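PDB 4EGW: Cobalt/magnesium transport protein CorA from Methanocaldococcus jannaschii, which mediates the influx of magnesium ions as a homopentameric membrane channel that opens when cytoplasmic magnesium is low and closes when it is high. Local coordinates for residues 173-184 with 252-263. Residues are numbered along the deposited sequence; the frame is centred on the assembly and turned at random.
Sequences LMNLEDELEELE and MSATYREVLTSM. With BU1 (1,4-butanediol), chain G.
With CG anti to the carbonyl carbon in both Tyr256 (chi1 -58°) and Leu180, each of these side chains reaches over to the opposing helix and enters a hole there. The contact is a compact example of knobs-into-holes packing between parallel helices, here helices 156-186 and 233-270 of the cytoplasmic domain; the axes of segments 173-184 and 252-263 come within 10.6 Å of each other, at 16°. The Tyr256 ring fits among Leu173, Leu176, Glu177 and Leu180. Leu173 CB lies at the ring edge, in plane, while Leu176 CD2 approaches obliquely, 3.5 Å from Tyr256 CD2, the leucine and the tyrosine running antiparallel alongside one another. Further along, Tyr256 OH comes 3.3 Å from Glu177 OE1, the carboxylate plane turned 51° from the ring. Leu180 returns the insertion among Tyr256, Val259, Leu260 and Met263: its CD2 branch meets Leu260 CD2 at 3.3 Å, and its CD1 branch faces Val259 CG1. Met263, bent at its last torsion, lays its methyl CE against Leu183 CB at 3.6 Å. At the ring edge, near its plane, C4 of a bound 1,4-butanediol sits 3.2 Å from Tyr256 CE1; Val259 CG2 touches the diol's C3. Leu206 of helix 193-225 packs on both Leu176 and Leu260, adding a third helix to the core. With an alanine here instead of Tyr256, the hole among Leu173, Leu176 and Leu180 would probably be left unfilled and the diol would lose its aromatic neighbour. Chemically, the helices are joined chiefly by apolar packing, while Glu177, Glu181 and Glu184 line the diol pocket. Glu177 has a long, weak ion pair with Lys132 of the second subunit; the Glu181 and Glu184 end is likely to carry a negative potential, consistent with a magnesium ion about 5 Å from the Glu184 side chain.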
loop_
_atom_site.group_PDB
_atom_site.type_symbol
_atom_site.label_atom_id
_atom_site.label_comp_id
_atom_site.label_asym_id
_atom_site.label_seq_id
_atom_site.Cartn_x
_atom_site.Cartn_y
_atom_site.Cartn_z
ATOM N N LEU A 173 -7.450 0.817 -4.990
ATOM C CA LEU A 173 -8.232 -0.396 -5.173
ATOM C C LEU A 173 -8.754 -0.898 -3.827
ATOM O O LEU A 173 -9.961 -1.076 -3.631
ATOM C CB LEU A 173 -7.388 -1.474 -5.850
ATOM C CG LEU A 173 -6.999 -1.227 -7.311
ATOM C CD1 LEU A 173 -5.597 -1.710 -7.573
ATOM C CD2 LEU A 173 -7.999 -1.894 -8.252
ATOM N N MET A 174 -7.853 -1.126 -2.883
ATOM C CA MET A 174 -8.301 -1.662 -1.613
ATOM C C MET A 174 -9.333 -0.689 -1.047
ATOM O O MET A 174 -10.321 -1.093 -0.437
ATOM C CB MET A 174 -7.114 -1.907 -0.682
ATOM C CG MET A 174 -5.949 -2.603 -1.395
ATOM S SD MET A 174 -4.737 -3.385 -0.313
ATOM C CE MET A 174 -4.398 -2.061 0.848
ATOM N N ASN A 175 -9.116 0.598 -1.301
ATOM C CA ASN A 175 -10.074 1.638 -0.937
ATOM C C ASN A 175 -11.377 1.537 -1.717
ATOM O O ASN A 175 -12.461 1.470 -1.143
ATOM C CB ASN A 175 -9.465 3.013 -1.188
ATOM C CG ASN A 175 -8.728 3.564 0.024
ATOM O OD1 ASN A 175 -8.658 2.921 1.075
ATOM N ND2 ASN A 175 -8.171 4.766 -0.122
ATOM N N LEU A 176 -11.274 1.539 -3.037
ATOM C CA LEU A 176 -12.462 1.401 -3.853
ATOM C C LEU A 176 -13.242 0.186 -3.393
ATOM O O LEU A 176 -14.472 0.194 -3.408
ATOM C CB LEU A 176 -12.095 1.257 -5.323
ATOM C CG LEU A 176 -13.242 0.771 -6.203
ATOM C CD1 LEU A 176 -13.202 1.466 -7.556
ATOM C CD2 LEU A 176 -13.220 -0.750 -6.360
ATOM N N GLU A 177 -12.519 -0.853 -2.975
ATOM C CA GLU A 177 -13.146 -2.083 -2.517
ATOM C C GLU A 177 -14.090 -1.796 -1.368
ATOM O O GLU A 177 -15.137 -2.424 -1.244
ATOM C CB GLU A 177 -12.100 -3.110 -2.084
ATOM C CG GLU A 177 -12.690 -4.248 -1.256
ATOM C CD GLU A 177 -11.884 -5.530 -1.340
ATOM O OE1 GLU A 177 -10.640 -5.470 -1.215
ATOM O OE2 GLU A 177 -12.499 -6.601 -1.530
ATOM N N ASP A 178 -13.712 -0.839 -0.528
ATOM C CA ASP A 178 -14.550 -0.433 0.595
ATOM C C ASP A 178 -15.881 0.068 0.075
ATOM O O ASP A 178 -16.942 -0.379 0.505
ATOM C CB ASP A 178 -13.887 0.692 1.397
ATOM C CG ASP A 178 -12.654 0.233 2.165
ATOM O OD1 ASP A 178 -11.961 -0.711 1.714
ATOM O OD2 ASP A 178 -12.374 0.841 3.224
ATOM N N GLU A 179 -15.809 1.011 -0.857
ATOM C CA GLU A 179 -16.997 1.631 -1.410
ATOM C C GLU A 179 -17.934 0.564 -1.946
ATOM O O GLU A 179 -19.151 0.751 -1.967
ATOM C CB GLU A 179 -16.621 2.636 -2.502
ATOM C CG GLU A 179 -15.748 3.771 -2.000
ATOM C CD GLU A 179 -15.941 5.062 -2.774
ATOM O OE1 GLU A 179 -14.949 5.551 -3.363
ATOM O OE2 GLU A 179 -17.076 5.595 -2.773
ATOM N N LEU A 180 -17.367 -0.561 -2.366
ATOM C CA LEU A 180 -18.172 -1.659 -2.873
ATOM C C LEU A 180 -18.980 -2.293 -1.750
ATOM O O LEU A 180 -20.207 -2.421 -1.849
ATOM C CB LEU A 180 -17.294 -2.714 -3.547
ATOM C CG LEU A 180 -16.553 -2.314 -4.822
ATOM C CD1 LEU A 180 -15.804 -3.515 -5.338
ATOM C CD2 LEU A 180 -17.505 -1.774 -5.885
ATOM N N GLU A 181 -18.293 -2.679 -0.677
ATOM C CA GLU A 181 -18.975 -3.229 0.486
ATOM C C GLU A 181 -20.049 -2.249 0.977
ATOM O O GLU A 181 -21.181 -2.652 1.270
ATOM C CB GLU A 181 -17.980 -3.581 1.603
ATOM C CG GLU A 181 -17.301 -4.960 1.462
ATOM C CD GLU A 181 -18.186 -6.138 1.907
ATOM O OE1 GLU A 181 -18.479 -6.256 3.121
ATOM O OE2 GLU A 181 -18.579 -6.958 1.042
ATOM N N GLU A 182 -19.695 -0.964 1.043
ATOM C CA GLU A 182 -20.637 0.076 1.474
ATOM C C GLU A 182 -21.774 0.234 0.471
ATOM O O GLU A 182 -22.867 0.677 0.822
ATOM C CB GLU A 182 -19.935 1.431 1.691
ATOM C CG GLU A 182 -19.177 1.574 3.023
ATOM C CD GLU A 182 -18.945 3.030 3.434
ATOM O OE1 GLU A 182 -19.777 3.895 3.074
ATOM O OE2 GLU A 182 -17.933 3.310 4.121
ATOM N N LEU A 183 -21.504 -0.135 -0.778
ATOM C CA LEU A 183 -22.498 -0.025 -1.835
ATOM C C LEU A 183 -23.519 -1.153 -1.762
ATOM O O LEU A 183 -24.690 -0.948 -2.066
ATOM C CB LEU A 183 -21.825 0.008 -3.207
ATOM C CG LEU A 183 -22.556 0.877 -4.231
ATOM C CD1 LEU A 183 -23.461 1.899 -3.540
ATOM C CD2 LEU A 183 -21.563 1.561 -5.163
ATOM N N GLU A 184 -23.077 -2.336 -1.345
ATOM C CA GLU A 184 -23.971 -3.488 -1.228
ATOM C C GLU A 184 -25.196 -3.211 -0.349
ATOM O O GLU A 184 -26.304 -3.683 -0.638
ATOM C CB GLU A 184 -23.208 -4.725 -0.741
ATOM C CG GLU A 184 -22.373 -5.365 -1.842
ATOM C CD GLU A 184 -21.601 -6.589 -1.383
ATOM O OE1 GLU A 184 -21.650 -6.913 -0.175
ATOM O OE2 GLU A 184 -20.942 -7.225 -2.235
ATOM N N MET A 252 -7.622 -7.434 -9.298
ATOM C CA MET A 252 -8.564 -6.763 -8.420
ATOM C C MET A 252 -9.451 -5.869 -9.275
ATOM O O MET A 252 -10.682 -5.966 -9.236
ATOM C CB MET A 252 -7.843 -5.915 -7.372
ATOM C CG MET A 252 -6.658 -6.600 -6.674
ATOM S SD MET A 252 -5.830 -5.476 -5.503
ATOM C CE MET A 252 -4.365 -6.425 -5.092
ATOM N N SER A 253 -8.823 -4.998 -10.059
ATOM C CA SER A 253 -9.576 -4.174 -10.991
ATOM C C SER A 253 -10.535 -5.065 -11.770
ATOM O O SER A 253 -11.715 -4.779 -11.871
ATOM C CB SER A 253 -8.631 -3.443 -11.934
ATOM O OG SER A 253 -7.688 -2.697 -11.186
ATOM N N ALA A 254 -10.032 -6.165 -12.303
ATOM C CA ALA A 254 -10.912 -7.099 -12.976
ATOM C C ALA A 254 -12.018 -7.548 -12.020
ATOM O O ALA A 254 -13.210 -7.383 -12.287
ATOM C CB ALA A 254 -10.124 -8.297 -13.480
ATOM N N THR A 255 -11.614 -8.109 -10.890
ATOM C CA THR A 255 -12.569 -8.591 -9.909
ATOM C C THR A 255 -13.630 -7.527 -9.599
ATOM O O THR A 255 -14.819 -7.834 -9.471
ATOM C CB THR A 255 -11.843 -8.992 -8.624
ATOM O OG1 THR A 255 -10.777 -9.892 -8.953
ATOM C CG2 THR A 255 -12.800 -9.660 -7.655
ATOM N N TYR A 256 -13.194 -6.276 -9.505
ATOM C CA TYR A 256 -14.063 -5.196 -9.054
ATOM C C TYR A 256 -15.066 -4.742 -10.105
ATOM O O TYR A 256 -16.235 -4.489 -9.793
ATOM C CB TYR A 256 -13.238 -4.000 -8.571
ATOM C CG TYR A 256 -12.287 -4.327 -7.444
ATOM C CD1 TYR A 256 -12.429 -5.488 -6.694
ATOM C CD2 TYR A 256 -11.239 -3.468 -7.129
ATOM C CE1 TYR A 256 -11.543 -5.787 -5.663
ATOM C CE2 TYR A 256 -10.350 -3.755 -6.101
ATOM C CZ TYR A 256 -10.506 -4.916 -5.376
ATOM O OH TYR A 256 -9.622 -5.191 -4.361
ATOM N N ARG A 257 -14.620 -4.612 -11.349
ATOM C CA ARG A 257 -15.567 -4.320 -12.411
ATOM C C ARG A 257 -16.625 -5.406 -12.405
ATOM O O ARG A 257 -17.811 -5.113 -12.520
ATOM C CB ARG A 257 -14.896 -4.255 -13.776
ATOM C CG ARG A 257 -15.899 -4.245 -14.919
ATOM C CD ARG A 257 -15.224 -4.464 -16.256
ATOM N NE ARG A 257 -16.173 -4.891 -17.276
ATOM C CZ ARG A 257 -15.883 -4.976 -18.571
ATOM N NH1 ARG A 257 -14.671 -4.651 -19.003
ATOM N NH2 ARG A 257 -16.807 -5.378 -19.433
ATOM N N GLU A 258 -16.191 -6.657 -12.252
ATOM C CA GLU A 258 -17.122 -7.775 -12.163
ATOM C C GLU A 258 -18.212 -7.346 -11.193
ATOM O O GLU A 258 -19.363 -7.152 -11.578
ATOM C CB GLU A 258 -16.440 -9.036 -11.612
ATOM C CG GLU A 258 -15.227 -9.558 -12.392
ATOM C CD GLU A 258 -14.506 -10.719 -11.677
ATOM O OE1 GLU A 258 -15.065 -11.267 -10.700
ATOM O OE2 GLU A 258 -13.378 -11.081 -12.091
ATOM N N VAL A 259 -17.822 -7.162 -9.935
ATOM C CA VAL A 259 -18.755 -6.804 -8.876
ATOM C C VAL A 259 -19.650 -5.612 -9.215
ATOM O O VAL A 259 -20.804 -5.571 -8.802
ATOM C CB VAL A 259 -18.008 -6.457 -7.585
ATOM C CG1 VAL A 259 -18.968 -5.826 -6.589
ATOM C CG2 VAL A 259 -17.334 -7.692 -7.005
ATOM N N LEU A 260 -19.120 -4.638 -9.947
ATOM C CA LEU A 260 -19.916 -3.482 -10.343
ATOM C C LEU A 260 -20.852 -3.779 -11.522
ATOM O O LEU A 260 -21.850 -3.085 -11.717
ATOM C CB LEU A 260 -19.017 -2.290 -10.652
ATOM C CG LEU A 260 -18.261 -1.755 -9.436
ATOM C CD1 LEU A 260 -16.985 -1.104 -9.870
ATOM C CD2 LEU A 260 -19.110 -0.787 -8.640
ATOM N N THR A 261 -20.537 -4.804 -12.309
ATOM C CA THR A 261 -21.452 -5.232 -13.361
ATOM C C THR A 261 -22.688 -5.835 -12.705
ATOM O O THR A 261 -23.811 -5.650 -13.177
ATOM C CB THR A 261 -20.819 -6.288 -14.311
ATOM O OG1 THR A 261 -20.778 -7.567 -13.665
ATOM C CG2 THR A 261 -19.410 -5.894 -14.729
ATOM N N SER A 262 -22.476 -6.557 -11.610
ATOM C CA SER A 262 -23.573 -7.213 -10.910
ATOM C C SER A 262 -24.446 -6.179 -10.239
ATOM O O SER A 262 -25.660 -6.151 -10.430
ATOM C CB SER A 262 -23.055 -8.187 -9.852
ATOM O OG SER A 262 -22.224 -9.169 -10.434
ATOM N N MET A 263 -23.813 -5.314 -9.459
ATOM C CA MET A 263 -24.542 -4.331 -8.687
ATOM C C MET A 263 -25.371 -3.496 -9.640
ATOM O O MET A 263 -26.530 -3.184 -9.350
ATOM C CB MET A 263 -23.590 -3.472 -7.844
ATOM C CG MET A 263 -22.633 -4.320 -6.986
ATOM S SD MET A 263 -21.882 -3.570 -5.515
ATOM C CE MET A 263 -21.386 -1.990 -6.171
HETATM C C1 BU1 G . -17.094 -6.929 -2.667
HETATM C C2 BU1 G . -15.722 -7.488 -2.812
HETATM C C3 BU1 G . -15.011 -7.295 -4.110
HETATM C C4 BU1 G . -13.590 -7.742 -4.145
HETATM O O5 BU1 G . -17.203 -5.589 -2.367
HETATM O O6 BU1 G . -12.980 -7.987 -2.926
#